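Local structure of 2-C-methyl-D-erythritol 4-phosphate cytidylyltransferase (1VGW) at residues N106-D111 with P169-A174; G162-Q167 with L205-A210. The protein probably catalyses the transfer of a cytidylyl group from CTP to 2-C-methyl-D-erythritol 4-phosphate in the non-mevalonate route to isoprenoids. All blocks are in the same frame, centred on the assembly; numbering follows the deposited sequence.

Contact 1. Residues N106-D111 with P169-A174; sequences NILVHD and PQLFQA
Ile107 and Phe172 join through both backbone amides: Ile107 N meets Phe172 O at 2.7 Å, and the return bond from Phe172 N to Ile107 O is longer, 3.2 Å. The same two-bond pairing recurs two residues on, where Val109 N lies 3.0 Å from Gln170 O and Gln170 N also bonds to Val109 O. These two hydrogen-bonded pairs flank the non-hydrogen-bonded pair Leu108–Leu171, which defines an antiparallel ladder in the mixed central sheet of this GT-A-clan enzyme; the N-to-C directions of the two short strand segments are 161° apart. Strand 106-109 also pairs in parallel with strand 7-12, so strand direction reverses here.

Leu108 and Leu171 run alongside each other in the same direction, packed against helix 119-129. Leu108 CD1 is modelled 3.6 Å from Leu171 CD2, and Leu171 CD1 3.5 Å from Asn106 OD1, but a nearly eclipsed chi2 (9°) makes the exact placing of both Leu171 methyls doubtful. The ND2 of Asn106 bonds instead to Gly130 O.

On the face bearing Ile107 and Val109, Ile107 CG1, set beside its own backbone N (chi1 -55°), packs 3.7 Å from Ala174 CB, near helix 84-98. Gln170 NE2 is hydrogen-bonded to Asp191 OD1 and its OE1 to Ala193 N.

Beyond the ladder, Pro169, which follows a cis peptide bond, abuts the edge of the His110 ring. His110 NE2 is bonded to Arg114 O. His110 ND1 faces Pro169 N in the ring plane at 3.4 Å, a contact and not a hydrogen bond, and Pro169 CG lies 3.4 Å from that same ND1.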
ATOM      1  N   ASN B 106      -0.259  28.428  -6.283  1.00 24.96           N
ATOM      2  CA  ASN B 106      -0.301  26.981  -6.252  1.00 27.37           C
ATOM      3  C   ASN B 106      -1.710  26.383  -6.089  1.00 28.14           C
ATOM      4  O   ASN B 106      -2.517  26.846  -5.257  1.00 28.97           O
ATOM      5  CB  ASN B 106       0.595  26.499  -5.086  1.00 21.76           C
ATOM      6  CG  ASN B 106       2.036  26.863  -5.228  1.00 24.99           C
ATOM      7  OD1 ASN B 106       2.648  26.718  -6.292  1.00 24.41           O
ATOM      8  ND2 ASN B 106       2.695  27.341  -4.157  1.00 20.54           N
ATOM      9  N   ILE B 107      -2.025  25.348  -6.864  1.00 29.02           N
ATOM     10  CA  ILE B 107      -3.343  24.633  -6.749  1.00 26.68           C
ATOM     11  C   ILE B 107      -3.070  23.219  -6.206  1.00 27.24           C
ATOM     12  O   ILE B 107      -2.227  22.526  -6.851  1.00 27.81           O
ATOM     13  CB  ILE B 107      -3.963  24.458  -8.118  1.00 27.26           C
ATOM     14  CG1 ILE B 107      -4.119  25.758  -8.904  1.00 24.89           C
ATOM     15  CG2 ILE B 107      -5.282  23.674  -8.088  1.00 28.79           C
ATOM     16  CD1 ILE B 107      -5.028  26.797  -8.287  1.00 27.54           C
ATOM     17  N   LEU B 108      -3.502  22.865  -5.009  1.00 25.18           N
ATOM     18  CA  LEU B 108      -3.254  21.507  -4.466  1.00 24.00           C
ATOM     19  C   LEU B 108      -4.465  20.589  -4.741  1.00 24.89           C
ATOM     20  O   LEU B 108      -5.521  20.817  -4.119  1.00 26.58           O
ATOM     21  CB  LEU B 108      -2.998  21.562  -2.972  1.00 16.73           C
ATOM     22  CG  LEU B 108      -1.665  22.079  -2.468  1.00 24.13           C
ATOM     23  CD1 LEU B 108      -1.584  23.638  -2.585  1.00 18.88           C
ATOM     24  CD2 LEU B 108      -1.456  21.727  -1.010  1.00 22.39           C
ATOM     25  N   VAL B 109      -4.408  19.698  -5.707  1.00 26.17           N
ATOM     26  CA  VAL B 109      -5.510  18.818  -6.112  1.00 26.70           C
ATOM     27  C   VAL B 109      -5.582  17.563  -5.234  1.00 27.37           C
ATOM     28  O   VAL B 109      -4.690  16.740  -5.211  1.00 27.65           O
ATOM     29  CB  VAL B 109      -5.484  18.455  -7.593  1.00 26.02           C
ATOM     30  CG1 VAL B 109      -6.810  17.864  -8.124  1.00 20.49           C
ATOM     31  CG2 VAL B 109      -5.203  19.681  -8.502  1.00 23.36           C
ATOM     32  N   HIS B 110      -6.633  17.455  -4.405  1.00 27.21           N
ATOM     33  CA  HIS B 110      -6.732  16.339  -3.456  1.00 28.80           C
ATOM     34  C   HIS B 110      -7.985  15.474  -3.620  1.00 26.49           C
ATOM     35  O   HIS B 110      -9.050  16.034  -3.822  1.00 26.00           O
ATOM     36  CB  HIS B 110      -6.760  16.876  -2.021  1.00 26.08           C
ATOM     37  CG  HIS B 110      -6.556  15.843  -0.966  1.00 25.67           C
ATOM     38  ND1 HIS B 110      -5.385  15.141  -0.821  1.00 29.90           N
ATOM     39  CD2 HIS B 110      -7.381  15.394   0.014  1.00 25.15           C
ATOM     40  CE1 HIS B 110      -5.494  14.285   0.212  1.00 29.44           C
ATOM     41  NE2 HIS B 110      -6.698  14.443   0.725  1.00 26.42           N
ATOM     42  N   ASP B 111      -7.823  14.161  -3.506  1.00 27.94           N
ATOM     43  CA  ASP B 111      -8.998  13.228  -3.600  1.00 27.39           C
ATOM     44  C   ASP B 111      -9.989  13.431  -2.435  1.00 26.01           C
ATOM     45  O   ASP B 111      -9.564  13.505  -1.283  1.00 23.39           O
ATOM     46  CB  ASP B 111      -8.466  11.810  -3.468  1.00 26.67           C
ATOM     47  CG  ASP B 111      -7.752  11.254  -4.670  1.00 25.61           C
ATOM     48  OD1 ASP B 111      -6.758  10.522  -4.453  1.00 31.13           O
ATOM     49  OD2 ASP B 111      -8.137  11.525  -5.810  1.00 24.04           O
ATOM     50  N   PRO B 169      -2.210  15.320  -1.911  1.00 26.82           N
ATOM     51  CA  PRO B 169      -2.421  16.240  -2.995  1.00 23.87           C
ATOM     52  C   PRO B 169      -1.269  16.315  -3.960  1.00 23.16           C
ATOM     53  O   PRO B 169      -0.179  15.798  -3.655  1.00 22.46           O
ATOM     54  CB  PRO B 169      -2.603  17.606  -2.287  1.00 24.11           C
ATOM     55  CG  PRO B 169      -2.748  17.293  -0.834  1.00 24.04           C
ATOM     56  CD  PRO B 169      -1.877  16.060  -0.638  1.00 23.87           C
ATOM     57  N   GLN B 170      -1.533  16.762  -5.163  1.00 23.97           N
ATOM     58  CA  GLN B 170      -0.559  17.005  -6.240  1.00 23.77           C
ATOM     59  C   GLN B 170      -0.583  18.545  -6.453  1.00 22.69           C
ATOM     60  O   GLN B 170      -1.652  19.054  -6.799  1.00 20.50           O
ATOM     61  CB  GLN B 170      -0.982  16.290  -7.545  1.00 19.55           C
ATOM     62  CG  GLN B 170      -1.119  14.775  -7.247  1.00 25.28           C
ATOM     63  CD  GLN B 170      -0.864  13.840  -8.390  1.00 27.18           C
ATOM     64  OE1 GLN B 170      -0.982  14.105  -9.579  1.00 27.59           O
ATOM     65  NE2 GLN B 170      -0.539  12.559  -8.066  1.00 29.09           N
ATOM     66  N   LEU B 171       0.542  19.181  -6.198  1.00 24.07           N
ATOM     67  CA  LEU B 171       0.641  20.653  -6.212  1.00 25.01           C
ATOM     68  C   LEU B 171       1.315  21.266  -7.404  1.00 27.10           C
ATOM     69  O   LEU B 171       2.538  21.080  -7.580  1.00 26.57           O
ATOM     70  CB  LEU B 171       1.293  21.045  -4.899  1.00 18.64           C
ATOM     71  CG  LEU B 171       2.172  22.190  -4.585  1.00 23.93           C
ATOM     72  CD1 LEU B 171       2.365  23.277  -5.624  1.00 16.97           C
ATOM     73  CD2 LEU B 171       1.852  22.796  -3.231  1.00 14.83           C
ATOM     74  N   PHE B 172       0.587  22.044  -8.213  1.00 26.39           N
ATOM     75  CA  PHE B 172       1.112  22.755  -9.353  1.00 26.39           C
ATOM     76  C   PHE B 172       0.618  24.207  -9.470  1.00 27.92           C
ATOM     77  O   PHE B 172      -0.469  24.563  -8.982  1.00 27.21           O
ATOM     78  CB  PHE B 172       0.754  22.005 -10.675  1.00 20.54           C
ATOM     79  CG  PHE B 172       1.350  20.622 -10.691  1.00 23.11           C
ATOM     80  CD1 PHE B 172       0.509  19.510 -10.503  1.00 18.27           C
ATOM     81  CD2 PHE B 172       2.716  20.411 -10.756  1.00 19.71           C
ATOM     82  CE1 PHE B 172       1.089  18.251 -10.427  1.00 16.56           C
ATOM     83  CE2 PHE B 172       3.290  19.162 -10.717  1.00 15.54           C
ATOM     84  CZ  PHE B 172       2.426  18.050 -10.534  1.00 15.34           C
ATOM     85  N   GLN B 173       1.413  25.050 -10.122  1.00 25.83           N
ATOM     86  CA  GLN B 173       1.065  26.438 -10.422  1.00 25.35           C
ATOM     87  C   GLN B 173      -0.218  26.413 -11.272  1.00 23.22           C
ATOM     88  O   GLN B 173      -0.281  25.590 -12.203  1.00 23.23           O
ATOM     89  CB  GLN B 173       2.173  27.110 -11.294  1.00 15.58           C
ATOM     90  CG  GLN B 173       3.430  27.499 -10.523  1.00 18.74           C
ATOM     91  CD  GLN B 173       4.451  28.140 -11.472  1.00 25.86           C
ATOM     92  OE1 GLN B 173       4.278  29.300 -11.882  1.00 22.99           O
ATOM     93  NE2 GLN B 173       5.420  27.335 -11.901  1.00 24.42           N
ATOM     94  N   ALA B 174      -1.124  27.337 -11.052  1.00 22.58           N
ATOM     95  CA  ALA B 174      -2.377  27.379 -11.809  1.00 21.75           C
ATOM     96  C   ALA B 174      -2.195  27.461 -13.277  1.00 23.25           C
ATOM     97  O   ALA B 174      -2.866  26.748 -14.052  1.00 26.38           O
ATOM     98  CB  ALA B 174      -3.206  28.539 -11.235  1.00 19.26           C
TER

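Contact 2. Residues G162-Q167 with L205-A210; sequences GLWQAQ and LIQGDA
Trp164 and Leu205 face each other across a gap of 8.6 Å between their CA atoms, too wide for direct strand pairing. The gap narrows to 7.2 Å between the CA atoms of Gln167 and Gly208, while the touching parts run 66° apart. Strand 136-141 accounts for the spacing: it bonds 163-167 in antiparallel fashion and 204-207 in parallel fashion. No backbone pairing joins the two segments directly; side chains reach across, one of them to the backbone of Asp209.

Leu205 sends CD1 over one face of the indole in a CH-pi contact, 4.1 Å from the centroid of the five-membered ring of Trp164 and only 11° off its normal. CD1 of Leu205 is nearest Trp164 CD1 and CG, toward the rim of the ring system. Ala149 of the second subunit packs on both residues, and the backbone of 163-165 continues the sheet into that chain as an antiparallel ladder. Gln207 crosses the indole at about a right angle and brings OE1 obliquely to Trp164 CZ3, 3.8 Å away.

Farther along, Gln167 is extended beyond CG (chi2 -173°) and presents its amide to the backbone of Asp209. OE1 of Gln167 accepts from Asp209 N at 3.3 Å, and NE2 of Gln167 donates to Asp209 O at 3.1 Å. The acceptor lies in the Gln167 amide plane, but NE2 stands above the carbonyl plane of Asp209.

The backbone N-H and C=O of Asp209 together indicate which way round the amide sits, and Asn212 ND2, a second donor to OE1, is consistent with it. The paired bonds tie the loop after strand 204-207 to the end of strand 163-167.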
ATOM      1  N   GLY B 162      13.920   2.098  -7.395  1.00 38.32           N
ATOM      2  CA  GLY B 162      13.557   3.461  -7.660  1.00 35.40           C
ATOM      3  C   GLY B 162      12.098   3.726  -7.944  1.00 37.08           C
ATOM      4  O   GLY B 162      11.811   4.879  -8.365  1.00 38.46           O
ATOM      5  N   LEU B 163      11.147   2.833  -7.694  1.00 33.58           N
ATOM      6  CA  LEU B 163       9.744   3.048  -7.971  1.00 31.94           C
ATOM      7  C   LEU B 163       8.953   3.539  -6.751  1.00 32.07           C
ATOM      8  O   LEU B 163       9.358   3.280  -5.614  1.00 28.69           O
ATOM      9  CB  LEU B 163       9.029   1.825  -8.542  1.00 29.43           C
ATOM     10  CG  LEU B 163       9.555   1.179  -9.816  1.00 33.01           C
ATOM     11  CD1 LEU B 163       8.497   0.277 -10.461  1.00 22.57           C
ATOM     12  CD2 LEU B 163      10.010   2.260 -10.834  1.00 30.52           C
ATOM     13  N   TRP B 164       7.949   4.395  -7.015  1.00 30.30           N
ATOM     14  CA  TRP B 164       7.111   5.040  -6.028  1.00 30.09           C
ATOM     15  C   TRP B 164       5.615   4.967  -6.344  1.00 29.12           C
ATOM     16  O   TRP B 164       5.186   5.045  -7.496  1.00 30.32           O
ATOM     17  CB  TRP B 164       7.460   6.578  -5.952  1.00 26.55           C
ATOM     18  CG  TRP B 164       8.841   6.846  -5.468  1.00 31.76           C
ATOM     19  CD1 TRP B 164      10.012   6.568  -6.138  1.00 32.44           C
ATOM     20  CD2 TRP B 164       9.260   7.460  -4.241  1.00 30.84           C
ATOM     21  NE1 TRP B 164      11.089   6.848  -5.362  1.00 32.49           N
ATOM     22  CE2 TRP B 164      10.669   7.424  -4.203  1.00 31.25           C
ATOM     23  CE3 TRP B 164       8.584   7.963  -3.141  1.00 33.08           C
ATOM     24  CZ2 TRP B 164      11.416   7.898  -3.128  1.00 33.29           C
ATOM     25  CZ3 TRP B 164       9.319   8.463  -2.069  1.00 39.08           C
ATOM     26  CH2 TRP B 164      10.725   8.434  -2.072  1.00 38.32           C
ATOM     27  N   GLN B 165       4.753   4.996  -5.326  1.00 28.10           N
ATOM     28  CA  GLN B 165       3.316   5.018  -5.546  1.00 29.78           C
ATOM     29  C   GLN B 165       2.794   6.436  -5.275  1.00 29.93           C
ATOM     30  O   GLN B 165       3.012   6.945  -4.186  1.00 30.59           O
ATOM     31  CB  GLN B 165       2.587   4.066  -4.591  1.00 33.74           C
ATOM     32  CG  GLN B 165       3.099   2.649  -4.619  1.00 43.21           C
ATOM     33  CD  GLN B 165       2.883   1.949  -3.280  1.00 48.66           C
ATOM     34  OE1 GLN B 165       1.781   1.510  -2.972  1.00 52.33           O
ATOM     35  NE2 GLN B 165       3.961   1.877  -2.504  1.00 48.58           N
ATOM     36  N   ALA B 166       2.090   7.024  -6.231  1.00 28.84           N
ATOM     37  CA  ALA B 166       1.587   8.366  -6.078  1.00 26.92           C
ATOM     38  C   ALA B 166       0.387   8.451  -5.146  1.00 30.30           C
ATOM     39  O   ALA B 166      -0.471   7.541  -5.124  1.00 31.72           O
ATOM     40  CB  ALA B 166       1.215   8.883  -7.473  1.00 12.06           C
ATOM     41  N   GLN B 167       0.298   9.489  -4.358  1.00 30.45           N
ATOM     42  CA  GLN B 167      -0.817   9.826  -3.484  1.00 29.96           C
ATOM     43  C   GLN B 167      -1.286  11.232  -3.899  1.00 31.44           C
ATOM     44  O   GLN B 167      -1.057  11.589  -5.080  1.00 33.70           O
ATOM     45  CB  GLN B 167      -0.422   9.831  -2.019  1.00 29.03           C
ATOM     46  CG  GLN B 167       0.067   8.502  -1.491  1.00 30.97           C
ATOM     47  CD  GLN B 167       0.313   8.461  -0.002  1.00 34.23           C
ATOM     48  OE1 GLN B 167       0.831   9.419   0.611  1.00 30.36           O
ATOM     49  NE2 GLN B 167      -0.049   7.323   0.609  1.00 29.83           N
ATOM     50  N   LEU B 205       9.277  14.571  -6.023  1.00 32.03           N
ATOM     51  CA  LEU B 205       8.593  13.517  -5.281  1.00 32.13           C
ATOM     52  C   LEU B 205       8.844  13.811  -3.774  1.00 32.61           C
ATOM     53  O   LEU B 205      10.005  13.790  -3.350  1.00 30.63           O
ATOM     54  CB  LEU B 205       9.081  12.102  -5.568  1.00 31.12           C
ATOM     55  CG  LEU B 205       8.636  11.461  -6.872  1.00 34.50           C
ATOM     56  CD1 LEU B 205       9.626  10.395  -7.321  1.00 34.37           C
ATOM     57  CD2 LEU B 205       7.227  10.886  -6.810  1.00 31.28           C
ATOM     58  N   ILE B 206       7.772  14.082  -3.045  1.00 32.88           N
ATOM     59  CA  ILE B 206       7.842  14.361  -1.597  1.00 31.55           C
ATOM     60  C   ILE B 206       7.189  13.204  -0.816  1.00 32.74           C
ATOM     61  O   ILE B 206       6.171  12.599  -1.191  1.00 28.93           O
ATOM     62  CB  ILE B 206       7.153  15.684  -1.307  1.00 31.94           C
ATOM     63  CG1 ILE B 206       8.013  16.855  -1.906  1.00 33.64           C
ATOM     64  CG2 ILE B 206       6.866  15.970   0.135  1.00 26.32           C
ATOM     65  CD1 ILE B 206       7.221  17.500  -3.043  1.00 35.42           C
ATOM     66  N   GLN B 207       7.830  12.781   0.249  1.00 33.45           N
ATOM     67  CA  GLN B 207       7.414  11.684   1.085  1.00 34.66           C
ATOM     68  C   GLN B 207       6.025  11.871   1.650  1.00 36.65           C
ATOM     69  O   GLN B 207       5.740  12.860   2.322  1.00 38.24           O
ATOM     70  CB  GLN B 207       8.415  11.445   2.215  1.00 31.26           C
ATOM     71  CG  GLN B 207       8.063  10.363   3.173  1.00 36.92           C
ATOM     72  CD  GLN B 207       7.984   8.945   2.651  1.00 39.40           C
ATOM     73  OE1 GLN B 207       8.675   8.490   1.710  1.00 39.14           O
ATOM     74  NE2 GLN B 207       7.129   8.173   3.332  1.00 40.00           N
ATOM     75  N   GLY B 208       5.135  10.904   1.378  1.00 37.53           N
ATOM     76  CA  GLY B 208       3.769  10.975   1.889  1.00 36.04           C
ATOM     77  C   GLY B 208       3.651  10.254   3.233  1.00 36.73           C
ATOM     78  O   GLY B 208       4.415  10.527   4.163  1.00 35.56           O
ATOM     79  N   ASP B 209       2.729   9.294   3.305  1.00 37.93           N
ATOM     80  CA  ASP B 209       2.502   8.549   4.541  1.00 36.67           C
ATOM     81  C   ASP B 209       1.569   7.363   4.358  1.00 38.03           C
ATOM     82  O   ASP B 209       0.538   7.437   3.683  1.00 36.35           O
ATOM     83  CB  ASP B 209       1.892   9.544   5.552  1.00 43.32           C
ATOM     84  CG  ASP B 209       1.800   9.004   6.958  1.00 45.80           C
ATOM     85  OD1 ASP B 209       2.617   9.404   7.818  1.00 46.85           O
ATOM     86  OD2 ASP B 209       0.880   8.193   7.213  1.00 46.71           O
ATOM     87  N   ALA B 210       1.794   6.302   5.143  1.00 38.25           N
ATOM     88  CA  ALA B 210       1.013   5.095   5.114  1.00 41.03           C
ATOM     89  C   ALA B 210      -0.439   5.272   5.542  1.00 42.64           C
ATOM     90  O   ALA B 210      -1.300   4.484   5.148  1.00 39.87           O
ATOM     91  CB  ALA B 210       1.644   4.025   6.019  1.00 44.37           C
TER

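Overall arrangement
Contacts 1 and 2 interleave along the chain and belong to the same sheet, their centres about 16 Å apart. Strands 163-167 and 169-173 follow each other, and both pair antiparallel with strand 136-141; a hydrogen bond between Gln167 O and Gln170 NE2 links the segments across their junction. Contact 1 is buried near the centre of the chain, whereas contact 2 is partly buried and reaches the second subunit. Both lie near residues predicted to position 2-C-methyl-D-erythritol 4-phosphate, Lys214 and Arg160: the side chains of His110 and Gln167 are each about 8 Å from that of Lys214, and the side chain of Trp164 is about 9 Å from that of Arg160.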